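Local coordinates for protein LacI family transcription regulator (Bifidobacterium animalis subsp. lactis, PDB 4O5A) that probably regulates transcription as a LacI-type repressor, pairing a DNA-binding helix-turn-helix with a periplasmic-binding-protein-like effector domain, at residues W124-L138 and L147-A160. Sequence-based numbering, arbitrary orientation.
Sequences WIATGNVDALLLLNL and LMKNNPQMPCLALA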
ATOM      1  N   TRP A 124       7.276  26.088  -4.995  1.00 31.11           N
ATOM      2  CA  TRP A 124       8.574  25.431  -4.995  1.00 32.75           C
ATOM      3  C   TRP A 124       9.484  26.044  -6.045  1.00 31.86           C
ATOM      4  O   TRP A 124      10.667  26.262  -5.801  1.00 36.13           O
ATOM      5  CB  TRP A 124       8.402  23.936  -5.245  1.00 32.60           C
ATOM      6  CG  TRP A 124       8.055  23.178  -4.006  1.00 34.64           C
ATOM      7  CD1 TRP A 124       8.043  23.656  -2.725  1.00 40.45           C
ATOM      8  CD2 TRP A 124       7.669  21.800  -3.927  1.00 29.12           C
ATOM      9  NE1 TRP A 124       7.674  22.652  -1.850  1.00 40.43           N
ATOM     10  CE2 TRP A 124       7.445  21.506  -2.563  1.00 32.51           C
ATOM     11  CE3 TRP A 124       7.496  20.786  -4.872  1.00 37.25           C
ATOM     12  CZ2 TRP A 124       7.055  20.236  -2.129  1.00 33.07           C
ATOM     13  CZ3 TRP A 124       7.105  19.531  -4.439  1.00 36.10           C
ATOM     14  CH2 TRP A 124       6.887  19.268  -3.078  1.00 33.17           C
ATOM     15  N   ILE A 125       8.913  26.343  -7.204  1.00 29.85           N
ATOM     16  CA  ILE A 125       9.667  26.935  -8.297  1.00 35.65           C
ATOM     17  C   ILE A 125      10.114  28.349  -7.944  1.00 44.20           C
ATOM     18  O   ILE A 125      11.264  28.724  -8.185  1.00 41.61           O
ATOM     19  CB  ILE A 125       8.833  26.960  -9.590  1.00 35.46           C
ATOM     20  CG1 ILE A 125       8.597  25.529 -10.091  1.00 35.75           C
ATOM     21  CG2 ILE A 125       9.521  27.786 -10.661  1.00 45.38           C
ATOM     22  CD1 ILE A 125       7.604  25.432 -11.246  1.00 41.29           C
ATOM     23  N   ALA A 126       9.203  29.132  -7.373  1.00 42.57           N
ATOM     24  CA  ALA A 126       9.483  30.534  -7.056  1.00 39.80           C
ATOM     25  C   ALA A 126      10.540  30.681  -5.967  1.00 44.64           C
ATOM     26  O   ALA A 126      11.295  31.648  -5.950  1.00 45.27           O
ATOM     27  CB  ALA A 126       8.206  31.245  -6.647  1.00 42.30           C
ATOM     28  N   THR A 127      10.588  29.716  -5.055  1.00 39.92           N
ATOM     29  CA  THR A 127      11.508  29.781  -3.929  1.00 44.71           C
ATOM     30  C   THR A 127      12.763  28.930  -4.149  1.00 41.67           C
ATOM     31  O   THR A 127      13.722  29.033  -3.386  1.00 39.91           O
ATOM     32  CB  THR A 127      10.815  29.355  -2.619  1.00 47.10           C
ATOM     33  OG1 THR A 127      10.423  27.982  -2.707  1.00 46.73           O
ATOM     34  CG2 THR A 127       9.585  30.209  -2.372  1.00 45.27           C
ATOM     35  N   GLY A 128      12.756  28.096  -5.187  1.00 40.91           N
ATOM     36  CA  GLY A 128      13.864  27.188  -5.434  1.00 35.74           C
ATOM     37  C   GLY A 128      14.054  26.208  -4.288  1.00 40.69           C
ATOM     38  O   GLY A 128      15.180  25.846  -3.933  1.00 42.55           O
ATOM     39  N   ASN A 129      12.941  25.759  -3.717  1.00 30.59           N
ATOM     40  CA  ASN A 129      12.984  24.979  -2.487  1.00 29.14           C
ATOM     41  C   ASN A 129      13.357  23.518  -2.697  1.00 27.97           C
ATOM     42  O   ASN A 129      13.619  22.793  -1.732  1.00 28.67           O
ATOM     43  CB  ASN A 129      11.653  25.077  -1.742  1.00 34.61           C
ATOM     44  CG  ASN A 129      11.784  24.704  -0.285  1.00 35.88           C
ATOM     45  OD1 ASN A 129      12.694  25.171   0.401  1.00 45.39           O
ATOM     46  ND2 ASN A 129      10.893  23.841   0.193  1.00 38.50           N
ATOM     47  N   VAL A 130      13.363  23.083  -3.957  1.00 27.17           N
ATOM     48  CA  VAL A 130      13.814  21.729  -4.310  1.00 23.79           C
ATOM     49  C   VAL A 130      14.683  21.815  -5.561  1.00 23.66           C
ATOM     50  O   VAL A 130      14.699  22.851  -6.235  1.00 27.69           O
ATOM     51  CB  VAL A 130      12.639  20.764  -4.550  1.00 24.57           C
ATOM     52  CG1 VAL A 130      11.807  20.583  -3.283  1.00 22.68           C
ATOM     53  CG2 VAL A 130      11.775  21.255  -5.694  1.00 27.92           C
ATOM     54  N   ASP A 131      15.409  20.741  -5.855  1.00 27.21           N
ATOM     55  CA  ASP A 131      16.353  20.740  -6.967  1.00 25.53           C
ATOM     56  C   ASP A 131      15.727  20.210  -8.259  1.00 23.46           C
ATOM     57  O   ASP A 131      16.230  20.480  -9.354  1.00 25.41           O
ATOM     58  CB  ASP A 131      17.572  19.895  -6.613  1.00 28.56           C
ATOM     59  CG  ASP A 131      18.468  20.562  -5.585  1.00 30.67           C
ATOM     60  OD1 ASP A 131      18.266  21.766  -5.298  1.00 28.79           O
ATOM     61  OD2 ASP A 131      19.385  19.876  -5.071  1.00 28.87           O
ATOM     62  N   ALA A 132      14.636  19.472  -8.107  1.00 23.95           N
ATOM     63  CA  ALA A 132      13.912  18.862  -9.222  1.00 24.60           C
ATOM     64  C   ALA A 132      12.545  18.416  -8.752  1.00 20.52           C
ATOM     65  O   ALA A 132      12.347  18.165  -7.556  1.00 23.43           O
ATOM     66  CB  ALA A 132      14.692  17.674  -9.795  1.00 21.84           C
ATOM     67  N   LEU A 133      11.612  18.301  -9.696  1.00 23.02           N
ATOM     68  CA  LEU A 133      10.237  17.900  -9.399  1.00 23.17           C
ATOM     69  C   LEU A 133       9.913  16.600 -10.116  1.00 22.92           C
ATOM     70  O   LEU A 133      10.298  16.403 -11.264  1.00 24.34           O
ATOM     71  CB  LEU A 133       9.260  18.960  -9.903  1.00 25.28           C
ATOM     72  CG  LEU A 133       9.451  20.375  -9.382  1.00 30.35           C
ATOM     73  CD1 LEU A 133       8.481  21.314 -10.051  1.00 29.65           C
ATOM     74  CD2 LEU A 133       9.206  20.343  -7.896  1.00 34.89           C
ATOM     75  N   LEU A 134       9.191  15.724  -9.435  1.00 22.45           N
ATOM     76  CA  LEU A 134       8.754  14.474 -10.022  1.00 23.66           C
ATOM     77  C   LEU A 134       7.267  14.621 -10.332  1.00 28.85           C
ATOM     78  O   LEU A 134       6.483  14.976  -9.447  1.00 28.50           O
ATOM     79  CB  LEU A 134       8.987  13.342  -9.011  1.00 23.57           C
ATOM     80  CG  LEU A 134       8.532  11.942  -9.399  1.00 27.14           C
ATOM     81  CD1 LEU A 134       9.261  11.492 -10.649  1.00 26.66           C
ATOM     82  CD2 LEU A 134       8.785  10.977  -8.254  1.00 26.48           C
ATOM     83  N   LEU A 135       6.879  14.375 -11.586  1.00 24.45           N
ATOM     84  CA  LEU A 135       5.477  14.486 -12.000  1.00 23.66           C
ATOM     85  C   LEU A 135       4.860  13.116 -12.256  1.00 29.49           C
ATOM     86  O   LEU A 135       5.302  12.383 -13.146  1.00 25.33           O
ATOM     87  CB  LEU A 135       5.358  15.321 -13.272  1.00 30.69           C
ATOM     88  CG  LEU A 135       6.026  16.692 -13.261  1.00 39.74           C
ATOM     89  CD1 LEU A 135       5.885  17.376 -14.619  1.00 44.49           C
ATOM     90  CD2 LEU A 135       5.439  17.559 -12.157  1.00 37.45           C
ATOM     91  N   LEU A 136       3.832  12.777 -11.486  1.00 25.50           N
ATOM     92  CA  LEU A 136       3.146  11.501 -11.667  1.00 29.14           C
ATOM     93  C   LEU A 136       1.726  11.709 -12.175  1.00 31.39           C
ATOM     94  O   LEU A 136       1.170  12.809 -12.065  1.00 30.23           O
ATOM     95  CB  LEU A 136       3.107  10.711 -10.357  1.00 27.96           C
ATOM     96  CG  LEU A 136       4.423  10.486  -9.612  1.00 27.62           C
ATOM     97  CD1 LEU A 136       4.160   9.759  -8.298  1.00 31.36           C
ATOM     98  CD2 LEU A 136       5.442   9.725 -10.460  1.00 29.00           C
ATOM     99  N   ASN A 137       1.148  10.646 -12.729  1.00 30.86           N
ATOM    100  CA  ASN A 137      -0.258  10.631 -13.107  1.00 37.82           C
ATOM    101  C   ASN A 137      -0.631  11.753 -14.062  1.00 41.86           C
ATOM    102  O   ASN A 137      -1.556  12.525 -13.805  1.00 43.78           O
ATOM    103  CB  ASN A 137      -1.142  10.667 -11.860  1.00 39.57           C
ATOM    104  CG  ASN A 137      -0.888   9.495 -10.946  1.00 46.44           C
ATOM    105  OD1 ASN A 137      -0.646   8.379 -11.408  1.00 47.74           O
ATOM    106  ND2 ASN A 137      -0.933   9.740  -9.642  1.00 49.66           N
ATOM    107  N   LEU A 138       0.101  11.830 -15.164  1.00 38.01           N
ATOM    108  CA  LEU A 138      -0.154  12.835 -16.180  1.00 43.04           C
ATOM    109  C   LEU A 138      -1.521  12.585 -16.805  1.00 49.23           C
ATOM    110  O   LEU A 138      -1.851  11.451 -17.174  1.00 47.99           O
ATOM    111  CB  LEU A 138       0.945  12.807 -17.248  1.00 40.73           C
ATOM    112  CG  LEU A 138       2.278  13.473 -16.889  1.00 40.56           C
ATOM    113  CD1 LEU A 138       2.070  14.946 -16.587  1.00 42.47           C
ATOM    114  CD2 LEU A 138       2.991  12.793 -15.713  1.00 36.82           C
ATOM    115  N   LEU A 147       3.206  24.510 -17.039  1.00 48.82           N
ATOM    116  CA  LEU A 147       3.940  25.108 -15.927  1.00 45.31           C
ATOM    117  C   LEU A 147       5.433  24.817 -16.052  1.00 46.31           C
ATOM    118  O   LEU A 147       6.261  25.722 -15.932  1.00 49.39           O
ATOM    119  CB  LEU A 147       3.400  24.596 -14.583  1.00 37.12           C
ATOM    120  CG  LEU A 147       4.114  25.045 -13.303  1.00 41.00           C
ATOM    121  CD1 LEU A 147       4.084  26.559 -13.166  1.00 43.87           C
ATOM    122  CD2 LEU A 147       3.503  24.396 -12.067  1.00 41.31           C
HETATM  123  N   MSE A 148       5.775  23.556 -16.307  1.00 43.49           N
HETATM  124  CA  MSE A 148       7.177  23.167 -16.408  1.00 39.62           C
HETATM  125  C   MSE A 148       7.847  23.802 -17.620  1.00 45.91           C
HETATM  126  O   MSE A 148       9.001  24.225 -17.549  1.00 46.97           O
HETATM  127  CB  MSE A 148       7.344  21.641 -16.466  1.00 34.43           C
HETATM  128  CG  MSE A 148       6.877  20.874 -15.243  1.00 37.32           C
HETATM  129 SE   MSE A 148       7.149  21.787 -13.546  0.54 49.35          SE
HETATM  130  CE  MSE A 148       9.064  22.086 -13.600  1.00 49.49           C
ATOM    131  N   LYS A 149       7.126  23.867 -18.735  1.00 48.36           N
ATOM    132  CA  LYS A 149       7.704  24.394 -19.964  1.00 54.23           C
ATOM    133  C   LYS A 149       7.985  25.887 -19.839  1.00 55.60           C
ATOM    134  O   LYS A 149       8.945  26.398 -20.419  1.00 59.21           O
ATOM    135  CB  LYS A 149       6.798  24.095 -21.164  1.00 56.47           C
ATOM    136  CG  LYS A 149       6.685  22.606 -21.473  1.00 55.09           C
ATOM    137  CD  LYS A 149       6.832  22.316 -22.962  1.00 60.39           C
ATOM    138  CE  LYS A 149       5.494  22.289 -23.683  1.00 66.49           C
ATOM    139  NZ  LYS A 149       5.660  21.937 -25.128  1.00 68.89           N
ATOM    140  N   ASN A 150       7.152  26.580 -19.067  1.00 51.78           N
ATOM    141  CA  ASN A 150       7.348  28.001 -18.803  1.00 56.22           C
ATOM    142  C   ASN A 150       8.395  28.237 -17.713  1.00 50.21           C
ATOM    143  O   ASN A 150       8.773  29.373 -17.439  1.00 53.66           O
ATOM    144  CB  ASN A 150       6.018  28.670 -18.433  1.00 64.83           C
ATOM    145  CG  ASN A 150       4.970  28.543 -19.532  1.00 71.36           C
ATOM    146  OD1 ASN A 150       5.274  28.150 -20.660  1.00 75.24           O
ATOM    147  ND2 ASN A 150       3.729  28.883 -19.203  1.00 71.82           N
ATOM    148  N   ASN A 151       8.859  27.149 -17.100  1.00 46.84           N
ATOM    149  CA  ASN A 151       9.907  27.208 -16.081  1.00 42.28           C
ATOM    150  C   ASN A 151      11.013  26.174 -16.316  1.00 42.26           C
ATOM    151  O   ASN A 151      11.137  25.218 -15.554  1.00 43.61           O
ATOM    152  CB  ASN A 151       9.308  27.017 -14.678  1.00 39.06           C
ATOM    153  CG  ASN A 151       8.502  28.219 -14.220  1.00 48.87           C
ATOM    154  OD1 ASN A 151       9.055  29.203 -13.724  1.00 48.98           O
ATOM    155  ND2 ASN A 151       7.187  28.147 -14.390  1.00 49.44           N
ATOM    156  N   PRO A 152      11.830  26.362 -17.372  1.00 45.08           N
ATOM    157  CA  PRO A 152      12.831  25.332 -17.680  1.00 42.69           C
ATOM    158  C   PRO A 152      14.046  25.382 -16.760  1.00 47.80           C
ATOM    159  O   PRO A 152      14.876  24.480 -16.827  1.00 52.54           O
ATOM    160  CB  PRO A 152      13.233  25.653 -19.121  1.00 46.61           C
ATOM    161  CG  PRO A 152      13.030  27.127 -19.239  1.00 49.64           C
ATOM    162  CD  PRO A 152      11.860  27.472 -18.341  1.00 45.98           C
ATOM    163  N   GLN A 153      14.148  26.407 -15.916  1.00 47.88           N
ATOM    164  CA  GLN A 153      15.229  26.461 -14.931  1.00 43.41           C
ATOM    165  C   GLN A 153      15.006  25.478 -13.774  1.00 39.90           C
ATOM    166  O   GLN A 153      15.877  25.310 -12.919  1.00 44.64           O
ATOM    167  CB  GLN A 153      15.412  27.882 -14.387  1.00 45.28           C
ATOM    168  CG  GLN A 153      14.363  28.314 -13.369  1.00 45.37           C
ATOM    169  CD  GLN A 153      13.017  28.621 -13.999  1.00 49.64           C
ATOM    170  OE1 GLN A 153      12.869  28.612 -15.222  1.00 49.01           O
ATOM    171  NE2 GLN A 153      12.024  28.897 -13.161  1.00 51.25           N
HETATM  172  N   MSE A 154      13.837  24.842 -13.739  1.00 37.59           N
HETATM  173  CA  MSE A 154      13.546  23.822 -12.732  1.00 35.99           C
HETATM  174  C   MSE A 154      13.481  22.444 -13.378  1.00 33.53           C
HETATM  175  O   MSE A 154      12.554  22.159 -14.142  1.00 36.77           O
HETATM  176  CB  MSE A 154      12.228  24.122 -11.999  1.00 40.39           C
HETATM  177  CG  MSE A 154      11.708  22.971 -11.141  1.00 39.59           C
HETATM  178 SE   MSE A 154      12.810  22.544  -9.572  0.53 29.92          SE
HETATM  179  CE  MSE A 154      12.195  24.006  -8.424  1.00 32.76           C
ATOM    180  N   PRO A 155      14.477  21.589 -13.085  1.00 31.00           N
ATOM    181  CA  PRO A 155      14.473  20.223 -13.616  1.00 32.22           C
ATOM    182  C   PRO A 155      13.212  19.471 -13.232  1.00 29.70           C
ATOM    183  O   PRO A 155      12.739  19.578 -12.099  1.00 26.72           O
ATOM    184  CB  PRO A 155      15.684  19.582 -12.934  1.00 31.28           C
ATOM    185  CG  PRO A 155      16.636  20.744 -12.735  1.00 31.56           C
ATOM    186  CD  PRO A 155      15.730  21.903 -12.372  1.00 33.80           C
ATOM    187  N   CYS A 156      12.657  18.718 -14.175  1.00 26.95           N
ATOM    188  CA  CYS A 156      11.563  17.820 -13.841  1.00 26.75           C
ATOM    189  C   CYS A 156      11.624  16.550 -14.668  1.00 23.27           C
ATOM    190  O   CYS A 156      12.291  16.495 -15.711  1.00 26.81           O
ATOM    191  CB  CYS A 156      10.207  18.501 -14.031  1.00 32.20           C
ATOM    192  SG  CYS A 156       9.844  18.891 -15.748  1.00 42.10           S
ATOM    193  N   LEU A 157      10.913  15.539 -14.189  1.00 23.19           N
ATOM    194  CA  LEU A 157      10.803  14.263 -14.870  1.00 25.88           C
ATOM    195  C   LEU A 157       9.382  13.760 -14.711  1.00 24.38           C
ATOM    196  O   LEU A 157       8.825  13.775 -13.605  1.00 23.16           O
ATOM    197  CB  LEU A 157      11.763  13.249 -14.257  1.00 23.09           C
ATOM    198  CG  LEU A 157      11.684  11.831 -14.817  1.00 23.94           C
ATOM    199  CD1 LEU A 157      12.391  11.755 -16.155  1.00 27.28           C
ATOM    200  CD2 LEU A 157      12.279  10.843 -13.829  1.00 25.39           C
ATOM    201  N   ALA A 158       8.793  13.322 -15.817  1.00 23.58           N
ATOM    202  CA  ALA A 158       7.450  12.762 -15.778  1.00 26.33           C
ATOM    203  C   ALA A 158       7.488  11.242 -15.917  1.00 32.23           C
ATOM    204  O   ALA A 158       8.300  10.695 -16.665  1.00 25.46           O
ATOM    205  CB  ALA A 158       6.592  13.379 -16.865  1.00 27.41           C
ATOM    206  N   LEU A 159       6.610  10.560 -15.186  1.00 24.37           N
ATOM    207  CA  LEU A 159       6.437   9.123 -15.379  1.00 32.37           C
ATOM    208  C   LEU A 159       5.118   8.900 -16.101  1.00 28.64           C
ATOM    209  O   LEU A 159       4.047   8.917 -15.485  1.00 27.54           O
ATOM    210  CB  LEU A 159       6.455   8.374 -14.042  1.00 33.11           C
ATOM    211  CG  LEU A 159       7.821   7.895 -13.534  1.00 28.09           C
ATOM    212  CD1 LEU A 159       8.844   9.028 -13.473  1.00 30.00           C
ATOM    213  CD2 LEU A 159       7.682   7.223 -12.174  1.00 34.93           C
ATOM    214  N   ALA A 160       5.195   8.707 -17.414  1.00 23.39           N
ATOM    215  CA  ALA A 160       3.993   8.600 -18.236  1.00 25.58           C
ATOM    216  C   ALA A 160       4.313   8.001 -19.598  1.00 28.52           C
ATOM    217  O   ALA A 160       5.472   7.720 -19.898  1.00 29.94           O
ATOM    218  CB  ALA A 160       3.369   9.965 -18.410  1.00 31.40           C
TER
HETATM  219  O   HOH W   1       2.959   8.268 -12.975  1.00 30.12           O
HETATM  220  O   HOH W   2       1.250   9.158 -15.783  1.00 32.86           O
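Leu133 and Leu135 hydrogen-bond to Pro155, Leu157 and Leu159, the residues flanking their bridge partners Cys156 and Ala158, in the ladder of two neighbouring parallel strands whose axes run 12° apart. Leu133 N donates to Pro155 O (2.9 Å) while Leu133 O accepts from Leu157 N; Leu135 repeats the pattern, its N meeting Leu157 O at a nearly straight 174° and its O taking Leu159 N. Beyond the last direct bond, water takes over: Leu159 O accepts a hydrogen bond from each of two waters, which in turn accept from Asn137 N and Leu138 N.

In the turn after helix 143-149, Asn151 gives ND2 to Leu147 O (3.0 Å), and Gln153 NE2 comes in flat with the Asn151 side-chain carbonyl, onto a lone pair of OD1. So fixed, the amide crosses the branch of Ile125, whose CG2 lies 3.4 Å from Asn151 OD1, while Ile125 CD1 meets the tip of Leu147. Shortened to an alanine, Asn151 would probably leave Leu147 O and Gln153 NE2 without these mates and open a gap beside Ile125.

Selenomethionine Met154, folded through two bends along its chain, brings CE to 3.5 Å from Val130 O, and its CG packs against Leu133 CD1 (3.8 Å). The same CD1 touches Met148 CE at 3.7 Å.

The pairing belongs to the beta-alpha-beta unit of strand 132-135, helix 143-149 and strand 156-160. Helix 143-149 covers the face bearing Leu133 and Leu135; on the face of Leu134 and Leu157, helices 88-99 and 304-320 pack, and strands 70-76 and 170-172 continue the parallel sheet.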